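Local coordinates for MGS-M4 (Unidentified, PDB 4Q3M), which probably acts as an NAD(P)H-dependent aldo-keto reductase with a TIM-barrel fold, on a substrate that is still unknown, at residues P13-G18 and Q239-F244; T161-Q166 and Q214-W219; Y39-T44 and E67-T72. All coordinates share one frame; numbering follows the deposited sequence.

Interaction 1 of 3, residues P13-G18 and Q239-F244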
# COMPACT_ATOMS: atom_id res chain seq x y z
N PRO A 13 22.16 5.02 15.68
CA PRO A 13 22.15 6.43 15.28
C PRO A 13 20.88 6.78 14.50
O PRO A 13 20.61 6.17 13.47
CB PRO A 13 23.39 6.55 14.40
CG PRO A 13 24.31 5.50 14.93
CD PRO A 13 23.42 4.35 15.32
N ILE A 14 20.12 7.75 15.01
CA ILE A 14 18.81 8.07 14.45
C ILE A 14 18.91 8.60 13.03
O ILE A 14 17.92 8.61 12.29
CB ILE A 14 18.07 9.09 15.34
CG1 ILE A 14 16.55 9.00 15.12
CG2 ILE A 14 18.58 10.50 15.10
CD1 ILE A 14 15.75 9.88 16.04
N ILE A 15 20.10 9.04 12.64
CA ILE A 15 20.34 9.46 11.26
C ILE A 15 21.46 8.62 10.65
O ILE A 15 22.35 8.16 11.36
CB ILE A 15 20.69 10.96 11.17
CG1 ILE A 15 20.55 11.46 9.72
CG2 ILE A 15 22.08 11.24 11.71
CD1 ILE A 15 20.91 12.91 9.54
N GLY A 16 21.39 8.41 9.34
CA GLY A 16 22.41 7.65 8.64
C GLY A 16 22.41 7.95 7.16
O GLY A 16 21.45 8.51 6.63
N LEU A 17 23.49 7.58 6.49
CA LEU A 17 23.60 7.79 5.05
C LEU A 17 22.92 6.67 4.28
O LEU A 17 23.16 5.49 4.53
CB LEU A 17 25.07 7.89 4.63
CG LEU A 17 25.29 7.97 3.11
CD1 LEU A 17 24.68 9.25 2.55
CD2 LEU A 17 26.76 7.86 2.76
N GLY A 18 22.07 7.04 3.33
CA GLY A 18 21.45 6.08 2.45
C GLY A 18 22.30 5.87 1.21
O GLY A 18 22.83 6.83 0.65
N GLN A 239 24.44 18.92 4.57
CA GLN A 239 23.19 19.62 4.86
C GLN A 239 22.19 18.68 5.53
O GLN A 239 21.56 19.05 6.52
CB GLN A 239 22.58 20.20 3.59
CG GLN A 239 23.42 21.30 2.95
CD GLN A 239 22.75 21.89 1.72
OE1 GLN A 239 21.71 21.41 1.27
NE2 GLN A 239 23.35 22.94 1.17
N ASN A 240 22.06 17.48 4.99
CA ASN A 240 21.14 16.49 5.53
C ASN A 240 21.52 16.06 6.95
O ASN A 240 20.69 15.51 7.68
CB ASN A 240 21.08 15.26 4.62
CG ASN A 240 20.33 15.53 3.33
OD1 ASN A 240 20.05 16.68 2.99
ND2 ASN A 240 20.00 14.47 2.60
N PHE A 241 22.76 16.31 7.33
CA PHE A 241 23.23 15.97 8.67
C PHE A 241 23.08 17.13 9.63
O PHE A 241 22.89 16.93 10.83
CB PHE A 241 24.70 15.52 8.62
CG PHE A 241 25.19 14.94 9.91
CD1 PHE A 241 24.82 13.66 10.30
CD2 PHE A 241 26.03 15.67 10.74
CE1 PHE A 241 25.28 13.12 11.49
CE2 PHE A 241 26.48 15.14 11.93
CZ PHE A 241 26.11 13.86 12.30
N ASP A 242 23.17 18.35 9.11
CA ASP A 242 22.98 19.54 9.94
C ASP A 242 21.52 19.66 10.35
O ASP A 242 20.77 20.48 9.81
CB ASP A 242 23.43 20.80 9.19
CG ASP A 242 23.49 22.02 10.08
OD1 ASP A 242 23.63 21.85 11.31
OD2 ASP A 242 23.41 23.15 9.56
N VAL A 243 21.13 18.84 11.32
CA VAL A 243 19.73 18.72 11.69
C VAL A 243 19.59 18.58 13.21
O VAL A 243 18.52 18.27 13.74
CB VAL A 243 19.09 17.51 10.96
CG1 VAL A 243 19.50 16.19 11.62
CG2 VAL A 243 17.57 17.64 10.90
N PHE A 244 20.69 18.85 13.92
CA PHE A 244 20.70 18.72 15.38
C PHE A 244 21.02 20.05 16.06
O PHE A 244 21.50 20.07 17.19
CB PHE A 244 21.70 17.66 15.81
CG PHE A 244 21.49 16.33 15.15
CD1 PHE A 244 20.49 15.47 15.57
CD2 PHE A 244 22.30 15.93 14.10
CE1 PHE A 244 20.29 14.25 14.96
CE2 PHE A 244 22.12 14.71 13.48
CZ PHE A 244 21.11 13.87 13.92
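A single side chain, I15, carries nearly half of the area buried here, because its two branches go to different parts of the facing turn. The CG2 methyl meets both aromatic rings: it lies 3.6 Å from CZ of F244, in the plane of that ring and at its edge, and 3.7 Å from CE1 of F241, which it approaches obliquely. The other branch runs out with CG1 anti to the backbone N (chi1 -164°) and an extended chi2, which carries CD1 past the rings to the backbone: I15 CD1 is 3.2 Å from N240 O and 4.1 Å from V243 CG1. I14 adds a lighter touch, its CG2 at the edge of the F244 ring.

The facing residues are gathered by the inverse gamma turn centred on D242, just after helix 234-241, which brings V243 and F244 back beside F241. V243 CG1 sits over the centre of the F244 ring, 3.5 Å above its plane, while CE2 of F244 lies over one face of F241, toward its rim. Y39 also meets the F241 ring.

In the TIM barrel this contact lies beside the seam of first and last strands: 13-18 leads from the N-terminal hairpin into the first barrel strand, and helix 234-241 follows the last one. I14 also bonds through its backbone to V227 of that last strand. An alanine at I15 would remove both branches beyond CB and would probably leave a gap beside the two rings and in front of N240 O, depriving F244's edge of a methyl neighbour.

No hydrogen bond crosses between the segments, so the end of helix 234-241 is held against the entry of the first strand by the fit of methyl groups against the two rings, not by directional bonds.

Interaction 2 of 3, residues T161-Q166 and Q214-W219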
# COMPACT_ATOMS: atom_id res chain seq x y z
N THR A 161 8.76 6.28 4.26
CA THR A 161 8.09 7.23 5.13
C THR A 161 8.58 8.65 4.88
O THR A 161 9.77 8.94 5.00
CB THR A 161 8.29 6.88 6.62
OG1 THR A 161 7.92 5.51 6.85
CG2 THR A 161 7.44 7.78 7.50
N HIS A 162 7.65 9.53 4.52
CA HIS A 162 7.95 10.94 4.30
C HIS A 162 6.71 11.79 4.55
O HIS A 162 5.69 11.28 5.00
CB HIS A 162 8.49 11.16 2.89
CG HIS A 162 7.79 10.36 1.84
ND1 HIS A 162 6.49 10.61 1.45
CD2 HIS A 162 8.20 9.30 1.09
CE1 HIS A 162 6.13 9.76 0.52
NE2 HIS A 162 7.15 8.95 0.28
N VAL A 163 6.80 13.08 4.25
CA VAL A 163 5.75 14.02 4.61
C VAL A 163 4.44 13.80 3.85
O VAL A 163 3.39 14.29 4.26
CB VAL A 163 6.21 15.47 4.41
CG1 VAL A 163 7.37 15.79 5.34
CG2 VAL A 163 6.59 15.71 2.96
N THR A 164 4.49 13.07 2.73
CA THR A 164 3.28 12.79 1.98
C THR A 164 2.77 11.37 2.26
O THR A 164 1.62 11.04 1.95
CB THR A 164 3.50 12.96 0.46
OG1 THR A 164 4.69 12.28 0.06
CG2 THR A 164 3.62 14.43 0.11
N LEU A 165 3.62 10.55 2.86
CA LEU A 165 3.23 9.21 3.31
C LEU A 165 3.75 8.99 4.72
O LEU A 165 4.80 8.38 4.93
CB LEU A 165 3.77 8.14 2.36
CG LEU A 165 3.27 6.71 2.58
CD1 LEU A 165 1.83 6.57 2.13
CD2 LEU A 165 4.17 5.70 1.86
N GLN A 166 3.01 9.50 5.70
CA GLN A 166 3.52 9.64 7.06
C GLN A 166 3.41 8.37 7.91
O GLN A 166 4.09 8.24 8.92
CB GLN A 166 2.81 10.80 7.76
CG GLN A 166 2.91 12.11 7.00
CD GLN A 166 2.44 13.30 7.80
OE1 GLN A 166 2.02 13.16 8.95
NE2 GLN A 166 2.50 14.48 7.20
N GLN A 214 16.25 19.40 5.04
CA GLN A 214 16.63 19.44 6.46
C GLN A 214 15.41 19.40 7.36
O GLN A 214 15.44 18.84 8.46
CB GLN A 214 17.45 20.69 6.76
CG GLN A 214 18.86 20.67 6.20
CD GLN A 214 19.62 21.95 6.48
OE1 GLN A 214 19.05 23.04 6.42
NE2 GLN A 214 20.90 21.83 6.78
N ILE A 215 14.33 20.01 6.88
CA ILE A 215 13.06 20.02 7.59
C ILE A 215 12.42 18.64 7.66
O ILE A 215 12.11 18.15 8.75
CB ILE A 215 12.07 20.98 6.91
CG1 ILE A 215 12.50 22.43 7.16
CG2 ILE A 215 10.65 20.69 7.37
CD1 ILE A 215 13.05 22.69 8.55
N ALA A 216 12.23 18.02 6.49
CA ALA A 216 11.60 16.71 6.40
C ALA A 216 12.35 15.69 7.23
O ALA A 216 11.75 14.78 7.82
CB ALA A 216 11.53 16.27 4.95
N ILE A 217 13.67 15.84 7.29
CA ILE A 217 14.52 14.97 8.09
C ILE A 217 14.26 15.20 9.58
O ILE A 217 14.06 14.24 10.33
CB ILE A 217 16.00 15.20 7.77
CG1 ILE A 217 16.29 14.83 6.32
CG2 ILE A 217 16.88 14.39 8.71
CD1 ILE A 217 17.67 15.21 5.85
N ARG A 218 14.27 16.46 10.00
CA ARG A 218 14.04 16.81 11.40
C ARG A 218 12.67 16.36 11.88
O ARG A 218 12.53 15.90 13.02
CB ARG A 218 14.18 18.32 11.60
CG ARG A 218 14.00 18.76 13.05
CD ARG A 218 15.02 18.09 13.95
NE ARG A 218 14.68 18.22 15.36
CZ ARG A 218 15.41 17.72 16.36
NH1 ARG A 218 16.53 17.06 16.10
NH2 ARG A 218 15.02 17.88 17.62
N TRP A 219 11.67 16.49 11.02
CA TRP A 219 10.31 16.08 11.34
C TRP A 219 10.26 14.60 11.71
O TRP A 219 9.54 14.20 12.63
CB TRP A 219 9.38 16.38 10.16
CG TRP A 219 8.04 15.73 10.25
CD1 TRP A 219 7.02 16.06 11.08
CD2 TRP A 219 7.57 14.63 9.46
NE1 TRP A 219 5.94 15.24 10.87
CE2 TRP A 219 6.26 14.35 9.87
CE3 TRP A 219 8.14 13.86 8.44
CZ2 TRP A 219 5.50 13.33 9.31
CZ3 TRP A 219 7.39 12.85 7.88
CH2 TRP A 219 6.08 12.59 8.31
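The indole of W219 has V163 CG1 on one face, 3.6 Å above the plane and toward the rim, while Q166 CB and A216 O, one turn back in the same helix as W219, lie at its edge, in plane. Beyond CB the Q166 chain runs extended across the benzo end at about a right angle, bringing its CD to 3.4 Å from W219 CZ2 with the amide plane turned 61° from the ring. Backbone takes part too: W219 CZ3 is 3.6 Å from H162 C. Having CG anti to the backbone N (chi1 167°) sends the indole away from its own helix and into the bend of 161-166. V163 CG1 also reaches A216 CB, at 4.2 Å.

The helix is 212-222 of the TIM barrel, which leads into the last strand, 226-227; the loop links strand 156-160 to helix 168-176. Helix 250-257 joins in, placing M253 and I256 against W219.

The Q166 amide is fixed at both ends. Its NE2 gives a nearly straight bond to V163 O, 3.1 Å and 168°, lying in the amide plane, and has I256 O as a second acceptor; OE1 is bonded to H168. Within the loop, H162 N bonds to L165 O, while T164 N makes a weak bond to H162 ND1 at the edge of the imidazole, whose NE2 is bonded to E160.

Interaction 3 of 3, residues Y39-T44 and E67-T72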
# COMPACT_ATOMS: atom_id res chain seq x y z
N TYR A 39 28.60 11.42 10.23
CA TYR A 39 27.77 10.22 10.14
C TYR A 39 28.43 9.04 10.85
O TYR A 39 29.63 8.82 10.72
CB TYR A 39 27.49 9.85 8.68
CG TYR A 39 26.47 10.73 7.99
CD1 TYR A 39 26.81 12.01 7.56
CD2 TYR A 39 25.19 10.27 7.74
CE1 TYR A 39 25.89 12.81 6.91
CE2 TYR A 39 24.26 11.07 7.09
CZ TYR A 39 24.61 12.34 6.68
OH TYR A 39 23.69 13.13 6.04
N ARG A 40 27.63 8.29 11.60
CA ARG A 40 28.10 7.06 12.23
C ARG A 40 27.15 5.92 11.92
O ARG A 40 27.10 4.91 12.63
CB ARG A 40 28.24 7.25 13.74
CG ARG A 40 29.36 8.19 14.15
CD ARG A 40 30.71 7.71 13.62
NE ARG A 40 31.81 8.56 14.05
CZ ARG A 40 32.24 9.63 13.39
NH1 ARG A 40 31.66 9.98 12.25
NH2 ARG A 40 33.25 10.34 13.86
N HIS A 41 26.39 6.08 10.84
CA HIS A 41 25.41 5.09 10.42
C HIS A 41 25.36 5.00 8.90
O HIS A 41 25.11 5.99 8.21
CB HIS A 41 24.03 5.45 10.98
CG HIS A 41 22.93 4.52 10.56
ND1 HIS A 41 21.60 4.86 10.65
CD2 HIS A 41 22.97 3.26 10.07
CE1 HIS A 41 20.86 3.85 10.22
NE2 HIS A 41 21.67 2.87 9.86
N ILE A 42 25.62 3.80 8.37
CA ILE A 42 25.60 3.57 6.93
C ILE A 42 24.59 2.48 6.58
O ILE A 42 24.58 1.41 7.19
CB ILE A 42 26.99 3.17 6.40
CG1 ILE A 42 28.05 4.18 6.86
CG2 ILE A 42 26.97 3.07 4.88
CD1 ILE A 42 27.89 5.55 6.25
N ASP A 43 23.74 2.76 5.60
CA ASP A 43 22.69 1.82 5.20
C ASP A 43 22.90 1.32 3.78
O ASP A 43 22.86 2.09 2.82
CB ASP A 43 21.32 2.48 5.33
CG ASP A 43 20.18 1.53 4.99
OD1 ASP A 43 19.67 0.86 5.92
OD2 ASP A 43 19.80 1.46 3.81
N THR A 44 23.13 0.02 3.64
CA THR A 44 23.34 -0.59 2.33
C THR A 44 22.51 -1.85 2.15
O THR A 44 21.67 -2.18 2.99
CB THR A 44 24.83 -0.92 2.09
OG1 THR A 44 25.00 -1.43 0.77
CG2 THR A 44 25.32 -1.94 3.10
N GLU A 67 32.12 2.08 16.38
CA GLU A 67 31.47 3.38 16.48
C GLU A 67 30.72 3.72 15.19
O GLU A 67 30.18 4.82 15.04
CB GLU A 67 32.50 4.47 16.80
CG GLU A 67 33.63 3.98 17.69
CD GLU A 67 34.45 5.12 18.28
OE1 GLU A 67 34.38 6.24 17.75
OE2 GLU A 67 35.16 4.88 19.29
N ILE A 68 30.68 2.76 14.27
CA ILE A 68 29.95 2.93 13.02
C ILE A 68 28.86 1.87 12.87
O ILE A 68 29.14 0.67 12.90
CB ILE A 68 30.89 2.87 11.80
CG1 ILE A 68 31.99 3.92 11.91
CG2 ILE A 68 30.10 3.05 10.51
CD1 ILE A 68 32.95 3.93 10.75
N PHE A 69 27.62 2.32 12.71
CA PHE A 69 26.48 1.43 12.55
C PHE A 69 26.32 1.04 11.08
O PHE A 69 26.04 1.89 10.24
CB PHE A 69 25.21 2.11 13.07
CG PHE A 69 24.07 1.15 13.33
CD1 PHE A 69 23.26 0.71 12.30
CD2 PHE A 69 23.81 0.71 14.62
CE1 PHE A 69 22.22 -0.16 12.54
CE2 PHE A 69 22.76 -0.16 14.86
CZ PHE A 69 21.97 -0.59 13.82
N VAL A 70 26.49 -0.25 10.79
CA VAL A 70 26.37 -0.73 9.42
C VAL A 70 25.16 -1.63 9.23
O VAL A 70 25.03 -2.67 9.88
CB VAL A 70 27.63 -1.50 8.98
CG1 VAL A 70 27.51 -1.93 7.53
CG2 VAL A 70 28.87 -0.65 9.19
N THR A 71 24.27 -1.22 8.33
CA THR A 71 23.08 -2.01 8.02
C THR A 71 23.11 -2.49 6.57
O THR A 71 23.30 -1.70 5.65
CB THR A 71 21.78 -1.21 8.24
OG1 THR A 71 21.69 -0.81 9.61
CG2 THR A 71 20.57 -2.05 7.88
N THR A 72 22.94 -3.79 6.38
CA THR A 72 22.73 -4.33 5.04
C THR A 72 21.48 -5.20 5.05
O THR A 72 20.95 -5.55 6.11
CB THR A 72 23.94 -5.14 4.54
OG1 THR A 72 23.76 -5.44 3.15
CG2 THR A 72 24.09 -6.42 5.33
O HOH W 1 20.04 1.64 8.23
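H41 and F69 are paired across two parallel strands, 41-43 and 69-72, whose axes run 4.7 Å apart. Four backbone hydrogen bonds join them: F69 N to R40 O, I42 N to F69 O, T71 N to I42 O and T44 N to T71 O. F69 and T71 thus each use both N-H and C=O toward the partner strand, in the usual parallel pattern.

The aromatic contact is an offset edge-to-face pair, the edge of F69 toward the face of H41, with centroids 5.0 Å apart and planes at 82°. As bridge partners the two side chains leave the sheet on the same face; both have CG anti to the backbone N and lie side by side, and H41 CD2 comes 3.4 Å from F69 CD1.

Polar groups on that face share a water. It donates to D43 OD1, lies 2.6 Å from H41 NE2 and accepts a weak bond from T71 OG1 at 3.3 Å. D43 OD2 forms a salt bridge with K73, consistent with the Asp-Lys pair of aldo-keto reductase active sites.

Apolar contact lies on the other face, where I42 CG1 meets I68 CG2 at 4.3 Å.

Around this beta-alpha-beta unit, I42 packs on V31 of helix 26-37 and V54 of the crossover helix 51-59, while backbone bonds tie 41-43 to L17 of the first strand and 69-74 to strand 102-105.

Overall arrangement
From the N terminus, 13-18 comes first, and its partner 239-244 lies so far along the chain that interaction 1 closes a loop around both other contacts. Interaction 3 is nested early in that loop, closing a short one between two adjacent barrel strands; interaction 2 follows in series, joining the loop after strand 156-160 to helix 212-222. No contacts cross. Interaction 1 touches both others: L17 pairs through its backbone with H41 and D43 of interaction 3, and Q214 NE2 of interaction 2 probably bonds to Q239 O. Interactions 2 and 3 do not touch, their centres about 21 Å apart; interaction 1, which touches each, lies between them.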